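Long-range contacts in spore coat polysaccharide biosynthesis protein SpsE (Bacillus subtilis, PDB 1VLI), which takes part in spore coat polysaccharide biosynthesis and probably has N-acylneuraminate-9-phosphate synthase activity: residues G36-D40 with L255-H260; I50-A54 with E112-I116; S136-S142 with P160-A166; K247-K253 with A263-L269. All blocks are in the same frame, centred on the assembly; numbering follows the deposited sequence.

Contact 1: residues G36-D40 with L255-H260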
loop_
_atom_site.group_PDB
_atom_site.type_symbol
_atom_site.label_atom_id
_atom_site.label_comp_id
_atom_site.label_asym_id
_atom_site.label_seq_id
_atom_site.Cartn_x
_atom_site.Cartn_y
_atom_site.Cartn_z
ATOM N N GLY A 36 2.860 3.572 11.287
ATOM C CA GLY A 36 4.133 3.192 10.690
ATOM C C GLY A 36 5.029 2.448 11.669
ATOM O O GLY A 36 4.698 1.338 12.103
ATOM N N ILE A 37 6.171 3.061 11.993
ATOM C CA ILE A 37 7.094 2.558 13.014
ATOM C C ILE A 37 7.284 3.554 14.162
ATOM O O ILE A 37 8.180 3.394 14.976
ATOM C CB ILE A 37 8.471 2.140 12.413
ATOM C CG1 ILE A 37 9.232 3.327 11.814
ATOM C CG2 ILE A 37 8.320 1.012 11.415
ATOM C CD1 ILE A 37 10.719 2.979 11.487
ATOM N N ASN A 38 6.407 4.551 14.235
ATOM C CA ASN A 38 6.513 5.635 15.209
ATOM C C ASN A 38 6.319 5.249 16.692
ATOM O O ASN A 38 6.247 6.124 17.558
ATOM C CB ASN A 38 5.567 6.787 14.840
ATOM C CG ASN A 38 5.994 7.537 13.566
ATOM O OD1 ASN A 38 7.096 7.355 13.050
ATOM N ND2 ASN A 38 5.109 8.400 13.070
ATOM N N HIS A 39 6.249 3.954 16.979
ATOM C CA HIS A 39 6.252 3.447 18.368
ATOM C C HIS A 39 7.673 3.342 18.955
ATOM O O HIS A 39 7.846 3.043 20.135
ATOM C CB HIS A 39 5.590 2.070 18.408
ATOM C CG HIS A 39 6.126 1.117 17.383
ATOM N ND1 HIS A 39 7.386 0.567 17.464
ATOM C CD2 HIS A 39 5.571 0.609 16.257
ATOM C CE1 HIS A 39 7.585 -0.244 16.441
ATOM N NE2 HIS A 39 6.498 -0.235 15.690
ATOM N N ASP A 40 8.667 3.542 18.092
ATOM C CA ASP A 40 10.085 3.535 18.418
ATOM C C ASP A 40 10.551 2.268 19.158
ATOM O O ASP A 40 11.463 2.334 19.967
ATOM C CB ASP A 40 10.444 4.805 19.203
ATOM C CG ASP A 40 10.367 6.090 18.356
ATOM O OD1 ASP A 40 10.502 6.026 17.098
ATOM O OD2 ASP A 40 10.198 7.223 18.882
ATOM N N LEU A 255 10.205 13.966 18.187
ATOM C CA LEU A 255 10.947 12.712 18.393
ATOM C C LEU A 255 11.939 12.496 17.244
ATOM O O LEU A 255 11.630 12.855 16.104
ATOM C CB LEU A 255 9.986 11.522 18.561
ATOM C CG LEU A 255 9.238 11.447 19.908
ATOM C CD1 LEU A 255 8.038 10.517 19.847
ATOM C CD2 LEU A 255 10.160 11.052 21.059
ATOM N N PRO A 256 13.138 11.980 17.544
ATOM C CA PRO A 256 14.198 11.826 16.525
ATOM C C PRO A 256 13.709 10.981 15.349
ATOM O O PRO A 256 13.599 9.764 15.450
ATOM C CB PRO A 256 15.344 11.154 17.282
ATOM C CG PRO A 256 14.731 10.651 18.576
ATOM C CD PRO A 256 13.571 11.533 18.880
ATOM N N GLY A 257 13.434 11.660 14.241
ATOM C CA GLY A 257 12.436 11.227 13.261
ATOM C C GLY A 257 12.553 9.876 12.591
ATOM O O GLY A 257 13.286 9.743 11.614
ATOM N N ALA A 258 11.824 8.883 13.107
ATOM C CA ALA A 258 11.449 7.697 12.318
ATOM C C ALA A 258 10.659 8.193 11.082
ATOM O O ALA A 258 11.244 8.374 10.014
ATOM C CB ALA A 258 10.633 6.713 13.161
ATOM N N ASP A 259 9.355 8.437 11.230
ATOM C CA ASP A 259 8.606 9.318 10.309
ATOM C C ASP A 259 7.936 10.404 11.132
ATOM O O ASP A 259 6.792 10.756 10.871
ATOM C CB ASP A 259 7.503 8.558 9.565
ATOM C CG ASP A 259 8.044 7.503 8.614
ATOM O OD1 ASP A 259 8.364 7.841 7.443
ATOM O OD2 ASP A 259 8.151 6.300 8.947
ATOM N N HIS A 260 8.638 10.923 12.134
ATOM C CA HIS A 260 7.996 11.709 13.185
ATOM C C HIS A 260 7.738 13.138 12.782
ATOM O O HIS A 260 6.665 13.684 13.042
ATOM C CB HIS A 260 8.843 11.695 14.460
ATOM C CG HIS A 260 8.785 10.404 15.207
ATOM N ND1 HIS A 260 7.669 9.999 15.906
ATOM C CD2 HIS A 260 9.706 9.429 15.375
ATOM C CE1 HIS A 260 7.899 8.824 16.460
ATOM N NE2 HIS A 260 9.129 8.455 16.152
HETATM O O HOH W 1 6.455 5.547 10.860
#

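Contact 2: residues I50-A54 with E112-I116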
loop_
_atom_site.group_PDB
_atom_site.type_symbol
_atom_site.label_atom_id
_atom_site.label_comp_id
_atom_site.label_asym_id
_atom_site.label_seq_id
_atom_site.Cartn_x
_atom_site.Cartn_y
_atom_site.Cartn_z
ATOM N N ILE A 50 -2.290 4.039 19.190
ATOM C CA ILE A 50 -3.670 3.542 19.239
ATOM C C ILE A 50 -4.602 4.506 19.942
ATOM O O ILE A 50 -5.614 4.863 19.356
ATOM C CB ILE A 50 -3.735 2.099 19.858
ATOM C CG1 ILE A 50 -2.901 1.158 18.973
ATOM C CG2 ILE A 50 -5.175 1.589 19.934
ATOM C CD1 ILE A 50 -3.002 -0.300 19.261
ATOM N N ASP A 51 -4.251 4.962 21.156
ATOM C CA ASP A 51 -5.067 5.942 21.909
ATOM C C ASP A 51 -5.328 7.196 21.119
ATOM O O ASP A 51 -6.465 7.668 21.051
ATOM C CB ASP A 51 -4.387 6.392 23.209
ATOM C CG ASP A 51 -4.417 5.329 24.311
ATOM O OD1 ASP A 51 -5.419 4.587 24.440
ATOM O OD2 ASP A 51 -3.475 5.193 25.122
ATOM N N ALA A 52 -4.258 7.756 20.560
ATOM C CA ALA A 52 -4.334 9.008 19.806
ATOM C C ALA A 52 -5.272 8.894 18.598
ATOM O O ALA A 52 -6.084 9.792 18.349
ATOM C CB ALA A 52 -2.945 9.440 19.368
ATOM N N ALA A 53 -5.165 7.774 17.881
ATOM C CA ALA A 53 -6.026 7.462 16.741
ATOM C C ALA A 53 -7.498 7.388 17.143
ATOM O O ALA A 53 -8.363 7.947 16.457
ATOM C CB ALA A 53 -5.598 6.154 16.109
ATOM N N ALA A 54 -7.760 6.675 18.240
ATOM C CA ALA A 54 -9.086 6.525 18.803
ATOM C C ALA A 54 -9.667 7.852 19.239
ATOM O O ALA A 54 -10.809 8.161 18.901
ATOM C CB ALA A 54 -9.040 5.535 20.029
ATOM N N GLU A 112 -10.661 -3.172 21.745
ATOM C CA GLU A 112 -11.335 -2.490 22.822
ATOM C C GLU A 112 -11.401 -0.960 22.686
ATOM O O GLU A 112 -12.279 -0.346 23.282
ATOM C CB GLU A 112 -10.827 -2.952 24.175
ATOM C CG GLU A 112 -9.822 -2.041 24.839
ATOM C CD GLU A 112 -9.666 -2.387 26.306
ATOM O OE1 GLU A 112 -10.625 -2.137 27.078
ATOM O OE2 GLU A 112 -8.596 -2.932 26.676
ATOM N N LYS A 113 -10.523 -0.344 21.887
ATOM C CA LYS A 113 -10.629 1.104 21.659
ATOM C C LYS A 113 -11.473 1.374 20.395
ATOM O O LYS A 113 -11.591 2.511 19.918
ATOM C CB LYS A 113 -9.259 1.812 21.639
ATOM C CG LYS A 113 -8.364 1.640 22.881
ATOM C CD LYS A 113 -8.938 2.246 24.204
ATOM C CE LYS A 113 -8.630 3.748 24.327
ATOM N NZ LYS A 113 -9.557 4.548 25.214
ATOM N N GLN A 114 -12.077 0.295 19.892
ATOM C CA GLN A 114 -12.954 0.301 18.724
ATOM C C GLN A 114 -12.312 0.949 17.509
ATOM O O GLN A 114 -12.927 1.758 16.806
ATOM C CB GLN A 114 -14.305 0.923 19.054
ATOM C CG GLN A 114 -15.264 -0.072 19.659
ATOM C CD GLN A 114 -16.189 0.562 20.665
ATOM O OE1 GLN A 114 -16.856 1.570 20.381
ATOM N NE2 GLN A 114 -16.236 -0.023 21.864
ATOM N N VAL A 115 -11.049 0.606 17.288
ATOM C CA VAL A 115 -10.408 0.944 16.037
ATOM C C VAL A 115 -9.965 -0.342 15.335
ATOM O O VAL A 115 -9.742 -1.398 15.972
ATOM C CB VAL A 115 -9.277 2.017 16.184
ATOM C CG1 VAL A 115 -9.769 3.212 16.956
ATOM C CG2 VAL A 115 -8.077 1.458 16.869
ATOM N N ILE A 116 -9.873 -0.245 14.015
ATOM C CA ILE A 116 -9.604 -1.395 13.190
ATOM C C ILE A 116 -8.123 -1.391 12.870
ATOM O O ILE A 116 -7.612 -0.465 12.204
ATOM C CB ILE A 116 -10.437 -1.329 11.883
ATOM C CG1 ILE A 116 -11.951 -1.373 12.183
ATOM C CG2 ILE A 116 -10.004 -2.433 10.899
ATOM C CD1 ILE A 116 -12.824 -0.954 10.977
#

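Contact 3: residues S136-S142 with P160-A166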
loop_
_atom_site.group_PDB
_atom_site.type_symbol
_atom_site.label_atom_id
_atom_site.label_comp_id
_atom_site.label_asym_id
_atom_site.label_seq_id
_atom_site.Cartn_x
_atom_site.Cartn_y
_atom_site.Cartn_z
ATOM N N SER A 136 -8.958 -7.466 8.671
ATOM C CA SER A 136 -10.175 -6.874 8.069
ATOM C C SER A 136 -9.977 -6.438 6.603
ATOM O O SER A 136 -10.938 -6.159 5.888
ATOM C CB SER A 136 -10.660 -5.666 8.883
ATOM O OG SER A 136 -10.849 -5.991 10.266
ATOM N N ALA A 137 -8.730 -6.389 6.157
ATOM C CA ALA A 137 -8.406 -5.922 4.812
ATOM C C ALA A 137 -6.935 -6.102 4.695
ATOM O O ALA A 137 -6.227 -6.191 5.726
ATOM C CB ALA A 137 -8.770 -4.452 4.613
ATOM N N PHE A 138 -6.497 -6.212 3.443
ATOM C CA PHE A 138 -5.100 -6.281 3.091
ATOM C C PHE A 138 -4.787 -4.973 2.380
ATOM O O PHE A 138 -5.553 -4.519 1.548
ATOM C CB PHE A 138 -4.843 -7.459 2.162
ATOM C CG PHE A 138 -4.987 -8.802 2.821
ATOM C CD1 PHE A 138 -3.941 -9.347 3.577
ATOM C CD2 PHE A 138 -6.160 -9.542 2.670
ATOM C CE1 PHE A 138 -4.069 -10.613 4.189
ATOM C CE2 PHE A 138 -6.297 -10.817 3.280
ATOM C CZ PHE A 138 -5.257 -11.345 4.051
ATOM N N LYS A 139 -3.678 -4.364 2.775
ATOM C CA LYS A 139 -3.190 -3.142 2.226
ATOM C C LYS A 139 -1.960 -3.514 1.378
ATOM O O LYS A 139 -1.161 -4.329 1.772
ATOM C CB LYS A 139 -2.902 -2.117 3.344
ATOM C CG LYS A 139 -2.212 -0.812 2.842
ATOM C CD LYS A 139 -3.203 0.226 2.315
ATOM C CE LYS A 139 -2.511 1.410 1.640
ATOM N NZ LYS A 139 -1.969 1.075 0.271
ATOM N N ILE A 140 -1.860 -2.963 0.177
ATOM C CA ILE A 140 -0.736 -3.233 -0.722
ATOM C C ILE A 140 -0.092 -1.873 -1.027
ATOM O O ILE A 140 -0.794 -0.932 -1.312
ATOM C CB ILE A 140 -1.246 -3.871 -2.028
ATOM C CG1 ILE A 140 -2.120 -5.123 -1.766
ATOM C CG2 ILE A 140 -0.084 -4.091 -3.027
ATOM C CD1 ILE A 140 -1.378 -6.341 -1.337
ATOM N N ALA A 141 1.228 -1.779 -0.912
ATOM C CA ALA A 141 1.964 -0.552 -1.182
ATOM C C ALA A 141 2.050 -0.310 -2.699
ATOM O O ALA A 141 1.866 -1.248 -3.514
ATOM C CB ALA A 141 3.418 -0.668 -0.597
ATOM N N SER A 142 2.420 0.923 -3.054
ATOM C CA SER A 142 2.524 1.339 -4.451
ATOM C C SER A 142 3.469 0.470 -5.271
ATOM O O SER A 142 3.144 0.116 -6.407
ATOM C CB SER A 142 2.962 2.807 -4.553
ATOM O OG SER A 142 1.995 3.669 -3.969
ATOM N N PRO A 160 -11.362 -7.609 1.830
ATOM C CA PRO A 160 -11.147 -6.347 1.160
ATOM C C PRO A 160 -9.674 -6.094 0.820
ATOM O O PRO A 160 -8.760 -6.531 1.526
ATOM C CB PRO A 160 -11.665 -5.338 2.179
ATOM C CG PRO A 160 -12.749 -6.081 2.855
ATOM C CD PRO A 160 -12.188 -7.451 3.044
HETATM N N MSE A 161 -9.459 -5.366 -0.269
HETATM C CA MSE A 161 -8.119 -5.057 -0.699
HETATM C C MSE A 161 -7.974 -3.606 -1.004
HETATM O O MSE A 161 -8.839 -3.023 -1.672
HETATM C CB MSE A 161 -7.805 -5.912 -1.862
HETATM C CG MSE A 161 -7.447 -7.273 -1.330
HETATM SE SE MSE A 161 -6.840 -8.495 -2.548
HETATM C CE MSE A 161 -5.142 -7.666 -3.185
ATOM N N ILE A 162 -6.942 -2.997 -0.431
ATOM C CA ILE A 162 -6.679 -1.573 -0.655
ATOM C C ILE A 162 -5.345 -1.466 -1.331
ATOM O O ILE A 162 -4.346 -1.928 -0.759
ATOM C CB ILE A 162 -6.608 -0.817 0.669
ATOM C CG1 ILE A 162 -7.846 -1.096 1.519
ATOM C CG2 ILE A 162 -6.446 0.688 0.423
ATOM C CD1 ILE A 162 -7.702 -0.613 2.946
ATOM N N PHE A 163 -5.302 -0.907 -2.541
ATOM C CA PHE A 163 -3.990 -0.771 -3.179
ATOM C C PHE A 163 -3.640 0.661 -3.556
ATOM O O PHE A 163 -4.509 1.459 -3.874
ATOM C CB PHE A 163 -3.743 -1.810 -4.273
ATOM C CG PHE A 163 -4.501 -1.577 -5.550
ATOM C CD1 PHE A 163 -3.997 -0.706 -6.551
ATOM C CD2 PHE A 163 -5.682 -2.272 -5.801
ATOM C CE1 PHE A 163 -4.652 -0.550 -7.740
ATOM C CE2 PHE A 163 -6.369 -2.092 -7.009
ATOM C CZ PHE A 163 -5.844 -1.245 -7.988
ATOM N N SER A 164 -2.362 0.992 -3.437
ATOM C CA SER A 164 -1.917 2.334 -3.630
ATOM C C SER A 164 -1.340 2.492 -5.033
ATOM O O SER A 164 -0.992 1.514 -5.687
ATOM C CB SER A 164 -0.906 2.664 -2.553
ATOM O OG SER A 164 -1.581 3.183 -1.411
ATOM N N THR A 165 -1.240 3.716 -5.507
ATOM C CA THR A 165 -0.872 3.919 -6.907
ATOM C C THR A 165 0.187 4.990 -7.169
ATOM O O THR A 165 0.152 5.636 -8.235
ATOM C CB THR A 165 -2.134 4.267 -7.719
ATOM O OG1 THR A 165 -2.673 5.503 -7.242
ATOM C CG2 THR A 165 -3.266 3.241 -7.487
ATOM N N ALA A 166 1.126 5.197 -6.241
ATOM C CA ALA A 166 2.157 6.216 -6.465
ATOM C C ALA A 166 2.950 5.883 -7.708
ATOM O O ALA A 166 3.412 4.740 -7.879
ATOM C CB ALA A 166 3.088 6.347 -5.290
HETATM O O HOH W 2 -0.491 -1.320 -5.020
#

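Contact 4: residues K247-K253 with A263-L269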
loop_
_atom_site.group_PDB
_atom_site.type_symbol
_atom_site.label_atom_id
_atom_site.label_comp_id
_atom_site.label_asym_id
_atom_site.label_seq_id
_atom_site.Cartn_x
_atom_site.Cartn_y
_atom_site.Cartn_z
ATOM N N LYS A 247 -3.471 9.150 6.547
ATOM C CA LYS A 247 -2.488 10.159 6.967
ATOM C C LYS A 247 -1.591 9.588 8.057
ATOM O O LYS A 247 -2.087 8.865 8.943
ATOM C CB LYS A 247 -3.208 11.402 7.503
ATOM C CG LYS A 247 -2.356 12.672 7.650
ATOM C CD LYS A 247 -2.381 13.543 6.418
ATOM C CE LYS A 247 -2.001 14.984 6.756
ATOM N NZ LYS A 247 -1.852 15.801 5.511
ATOM N N HIS A 248 -0.287 9.900 7.989
ATOM C CA HIS A 248 0.657 9.525 9.054
ATOM C C HIS A 248 0.394 10.367 10.300
ATOM O O HIS A 248 0.057 11.567 10.199
ATOM C CB HIS A 248 2.107 9.736 8.648
ATOM C CG HIS A 248 2.553 8.865 7.517
ATOM N ND1 HIS A 248 3.548 7.925 7.657
ATOM C CD2 HIS A 248 2.149 8.798 6.223
ATOM C CE1 HIS A 248 3.736 7.311 6.501
ATOM N NE2 HIS A 248 2.902 7.823 5.612
ATOM N N PHE A 249 0.531 9.725 11.465
ATOM C CA PHE A 249 0.507 10.435 12.722
ATOM C C PHE A 249 1.576 9.909 13.674
ATOM O O PHE A 249 2.079 8.798 13.521
ATOM C CB PHE A 249 -0.879 10.376 13.367
ATOM C CG PHE A 249 -1.158 9.107 14.129
ATOM C CD1 PHE A 249 -1.380 7.915 13.455
ATOM C CD2 PHE A 249 -1.235 9.121 15.523
ATOM C CE1 PHE A 249 -1.659 6.750 14.135
ATOM C CE2 PHE A 249 -1.520 7.954 16.241
ATOM C CZ PHE A 249 -1.726 6.761 15.556
ATOM N N THR A 250 1.934 10.738 14.640
ATOM C CA THR A 250 2.905 10.367 15.647
ATOM C C THR A 250 2.364 10.831 16.980
ATOM O O THR A 250 1.304 11.439 17.033
ATOM C CB THR A 250 4.280 10.994 15.351
ATOM O OG1 THR A 250 5.182 10.684 16.422
ATOM C CG2 THR A 250 4.198 12.540 15.372
ATOM N N ILE A 251 3.092 10.539 18.048
ATOM C CA ILE A 251 2.684 10.921 19.390
ATOM C C ILE A 251 3.329 12.258 19.747
ATOM O O ILE A 251 2.841 12.986 20.621
ATOM C CB ILE A 251 3.019 9.752 20.409
ATOM C CG1 ILE A 251 1.973 9.670 21.514
ATOM C CG2 ILE A 251 4.467 9.784 20.965
ATOM C CD1 ILE A 251 0.683 9.031 21.065
ATOM N N ASP A 252 4.411 12.581 19.033
ATOM C CA ASP A 252 5.218 13.785 19.273
ATOM C C ASP A 252 6.128 14.060 18.070
ATOM O O ASP A 252 7.035 13.278 17.784
ATOM C CB ASP A 252 6.052 13.607 20.557
ATOM C CG ASP A 252 7.093 14.695 20.757
ATOM O OD1 ASP A 252 7.010 15.767 20.120
ATOM O OD2 ASP A 252 8.038 14.563 21.558
ATOM N N LYS A 253 5.895 15.184 17.391
ATOM C CA LYS A 253 6.571 15.514 16.118
ATOM C C LYS A 253 8.081 15.754 16.245
ATOM O O LYS A 253 8.814 15.716 15.251
ATOM C CB LYS A 253 5.913 16.736 15.463
ATOM C CG LYS A 253 4.499 16.493 14.937
ATOM C CD LYS A 253 3.737 17.796 14.673
ATOM C CE LYS A 253 4.199 18.511 13.409
ATOM N NZ LYS A 253 3.931 17.722 12.178
ATOM N N ALA A 263 4.738 13.830 10.353
ATOM C CA ALA A 263 3.456 13.219 10.698
ATOM C C ALA A 263 2.644 14.184 11.542
ATOM O O ALA A 263 3.191 15.103 12.153
ATOM C CB ALA A 263 3.672 11.913 11.454
ATOM N N LEU A 264 1.333 13.995 11.576
ATOM C CA LEU A 264 0.490 14.815 12.437
ATOM C C LEU A 264 0.604 14.336 13.887
ATOM O O LEU A 264 0.723 13.128 14.129
ATOM C CB LEU A 264 -0.962 14.740 11.982
ATOM C CG LEU A 264 -1.217 15.166 10.538
ATOM C CD1 LEU A 264 -2.714 15.304 10.339
ATOM C CD2 LEU A 264 -0.491 16.494 10.239
ATOM N N ASN A 265 0.586 15.273 14.842
ATOM C CA ASN A 265 0.486 14.909 16.252
ATOM C C ASN A 265 -0.983 14.605 16.595
ATOM O O ASN A 265 -1.845 14.752 15.733
ATOM C CB ASN A 265 1.111 15.978 17.151
ATOM C CG ASN A 265 0.376 17.306 17.106
ATOM O OD1 ASN A 265 -0.864 17.372 17.084
ATOM N ND2 ASN A 265 1.146 18.389 17.132
ATOM N N PRO A 266 -1.277 14.125 17.799
ATOM C CA PRO A 266 -2.648 13.742 18.139
ATOM C C PRO A 266 -3.700 14.810 17.941
ATOM O O PRO A 266 -4.809 14.467 17.551
ATOM C CB PRO A 266 -2.545 13.375 19.613
ATOM C CG PRO A 266 -1.147 12.835 19.714
ATOM C CD PRO A 266 -0.344 13.809 18.898
ATOM N N ASP A 267 -3.362 16.070 18.230
ATOM C CA ASP A 267 -4.274 17.197 18.073
ATOM C C ASP A 267 -4.600 17.458 16.619
ATOM O O ASP A 267 -5.772 17.583 16.242
ATOM C CB ASP A 267 -3.658 18.469 18.645
ATOM C CG ASP A 267 -3.441 18.381 20.112
ATOM O OD1 ASP A 267 -2.529 17.621 20.526
ATOM O OD2 ASP A 267 -4.133 19.023 20.922
ATOM N N GLU A 268 -3.545 17.575 15.821
ATOM C CA GLU A 268 -3.677 17.742 14.393
ATOM C C GLU A 268 -4.458 16.577 13.752
ATOM O O GLU A 268 -5.194 16.798 12.789
ATOM C CB GLU A 268 -2.301 17.893 13.749
ATOM C CG GLU A 268 -1.441 18.998 14.345
ATOM C CD GLU A 268 -0.056 19.054 13.720
ATOM O OE1 GLU A 268 0.648 18.010 13.703
ATOM O OE2 GLU A 268 0.333 20.145 13.243
ATOM N N LEU A 269 -4.318 15.357 14.287
ATOM C CA LEU A 269 -5.064 14.197 13.771
ATOM C C LEU A 269 -6.555 14.387 13.993
ATOM O O LEU A 269 -7.326 14.285 13.030
ATOM C CB LEU A 269 -4.587 12.859 14.385
ATOM C CG LEU A 269 -5.147 11.559 13.760
ATOM C CD1 LEU A 269 -4.675 11.309 12.306
ATOM C CD2 LEU A 269 -4.847 10.322 14.605
#

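Contact 1: residues G36-D40 with L255-H260
Asn-38, Asp-40 and His-260 bury the most surface. Asn-38 and Asp-40 belong to a type I turn, Ile-37 to Asp-40, in the loop that follows strand 30-36. His-260 lies in the long loop after strand 244-248. Asn-38 OD1 accepts a hydrogen bond from Asp-259 N at 3.1 Å, and its ND2 is bonded to the backbone oxygen of Phe-249. Its amide carbon CG lies over one face of the His-260 ring. Asp-40 meets the same ring at the edge: His-260 NE2 donates to Asp-40 OD1 at 2.9 Å, almost in line. The other ring nitrogen, ND1, is bonded to Thr-250 OG1. Ala-258 packs its CB against Ile-37 CG1 at 3.9 Å. Water 1 accepts from Ile-37 N at 2.7 Å and lies 2.7 Å from Asp-259 OD2, to which it can donate. The Asp-259 side chain is about 7 Å from the bound zinc. Two loops thus join near the zinc; His-260 NE2 carries a proton, and the ring is held at both nitrogens.

Contact 2: residues I50-A54 with E112-I116
This is a small, mainly apolar contact between a helix and the loop leading from helix 103-112 into strand 116-118, on the outside of the TIM-type barrel. Residues 50-54 lie on helix 43-56. Residues 112-116 run from the end of helix 103-112 to strand 116-118. Ala-54 faces this loop, and its CB is 3.9 Å from Val-115 CG1 and 4.1 Å from Lys-113 CB. One helical turn earlier, Ile-50 CG2 reaches Val-115 CG2 at 4.2 Å and Lys-113 CG at 4.3 Å. Val-115 therefore sits against both helix residues. The bent chain of Lys-113 runs across the helix, with CE 3.3 Å from Asp-51 OD1. The charges stay further apart, Lys-113 NZ to Asp-51 OD1 being 4.2 Å, beyond a salt bridge. Asp-51 OD1 is instead hydrogen-bonded to Tyr-109 OH. No hydrogen bond joins the two segments. Inward, Val-115 touches Val-61 and Ile-50 touches Phe-63, both on strand 60-63, while Ile-50 also packs on Leu-106 and Cys-110 of helix 103-112.

Contact 3: residues S136-S142 with P160-A166
Lys-139 has the most telling side chain in this strand pair. Its chi1 is t, but chi2 and chi4 are p, so the chain runs forward over the sheet towards the C-terminal ends of the strands. NZ then donates to Ser-164 OG at 2.7 Å and to the Ile-140 backbone O at 2.8 Å. On the way, Lys-139 CD passes 3.8 Å from Ile-162 CG2. Ile-162, chi1 m and chi2 t, lies on the same face and sends CD1 to 4.3 Å from Ala-137 CB. Phe-138, Ile-140, Met-161 and Phe-163 occupy the other face. Met-161 is a selenomethionine; with chi3 p its CE comes 4.2 Å from Ile-140 CG1. Phe-163 has chi1 p, which carries its ring away from the partner strand, towards Ile-190 and helix 170-181.

Strands 138-140 and 161-164 are parallel neighbours of the TIM-type barrel, joined by helix 148-155 in a beta-alpha-beta crossover. Val-154 of that helix covers Phe-138 and Met-161. Four backbone hydrogen bonds link the strands: Phe-138 N to Pro-160 O (3.0 Å), Ile-162 N to Phe-138 O (2.9 Å), Ile-140 N to Ile-162 O (2.9 Å) and Ser-164 N to Ile-140 O (3.3 Å). Past the strand ends, Ser-142, chi1 m, accepts on OG from Ala-166 N at 2.9 Å. Water 2 donates to Ala-141 O (2.8 Å) and Ser-164 O (3.0 Å).

Contact 4: residues K247-K253 with A263-L269
Lys-253 NZ donates to Ala-263 O at 2.7 Å and forms a long salt bridge with Glu-268 OE1 at 3.6 Å. Two backbone bonds also join the segments: Thr-250 N to Leu-264 O at 2.7 Å and Leu-264 N to His-248 O at 3.1 Å. They make a single bridge between Phe-249 and Leu-264. Glu-268 also serves the start of helix 266-285. Its OE1 accepts from Asn-265 N at 3.0 Å, and Asn-265 OD1 accepts from Glu-268 N at 3.0 Å. This is a capping box, with Asn-265 as N-cap. Further out, Ala-263 CB rests 3.7 Å from Phe-249 C, and Leu-264 CD1 touches Lys-247 CE at 3.7 Å. Lys-247 sends its amine to a salt bridge with Asp-225. Leu-269 CD2 sits over the face of the Phe-249 ring, a CH-pi contact 4.2 Å from the centroid. The same ring packs on Leu-49 and Ala-52 of helix 43-56. His-248, at the end of strand 244-248, binds the zinc ion with His-226. The Glu-268 carboxylate thus completes the capping box and also meets Lys-253, tying the helix start to that loop, while the backbone bridge holds the chain right beside His-248.

How the contacts relate
All four contacts belong to the TIM-type barrel. Along the chain contact 2 closes first, then 3, then 4. Contact 1 opens before them, encloses contacts 2 and 3, and crosses contact 4. Contacts 1 and 4 have centres about 10 Å apart and share the loop after strand 244-248. Hydrogen bonds join His-260 to Thr-250 and Asn-38 to Phe-249. Centres of contacts 2 and 4 are about 14 Å apart; Ala-52 and Ala-53 touch Phe-249. Contact 3 is 21-22 Å from the other centres, yet touches contact 2 where Ile-116 meets Ser-136 and shares the parallel sheet with contact 4. Contact 4 supplies the zinc ligand His-248; side chains of contacts 1 and 3 come within about 7 and 8 Å.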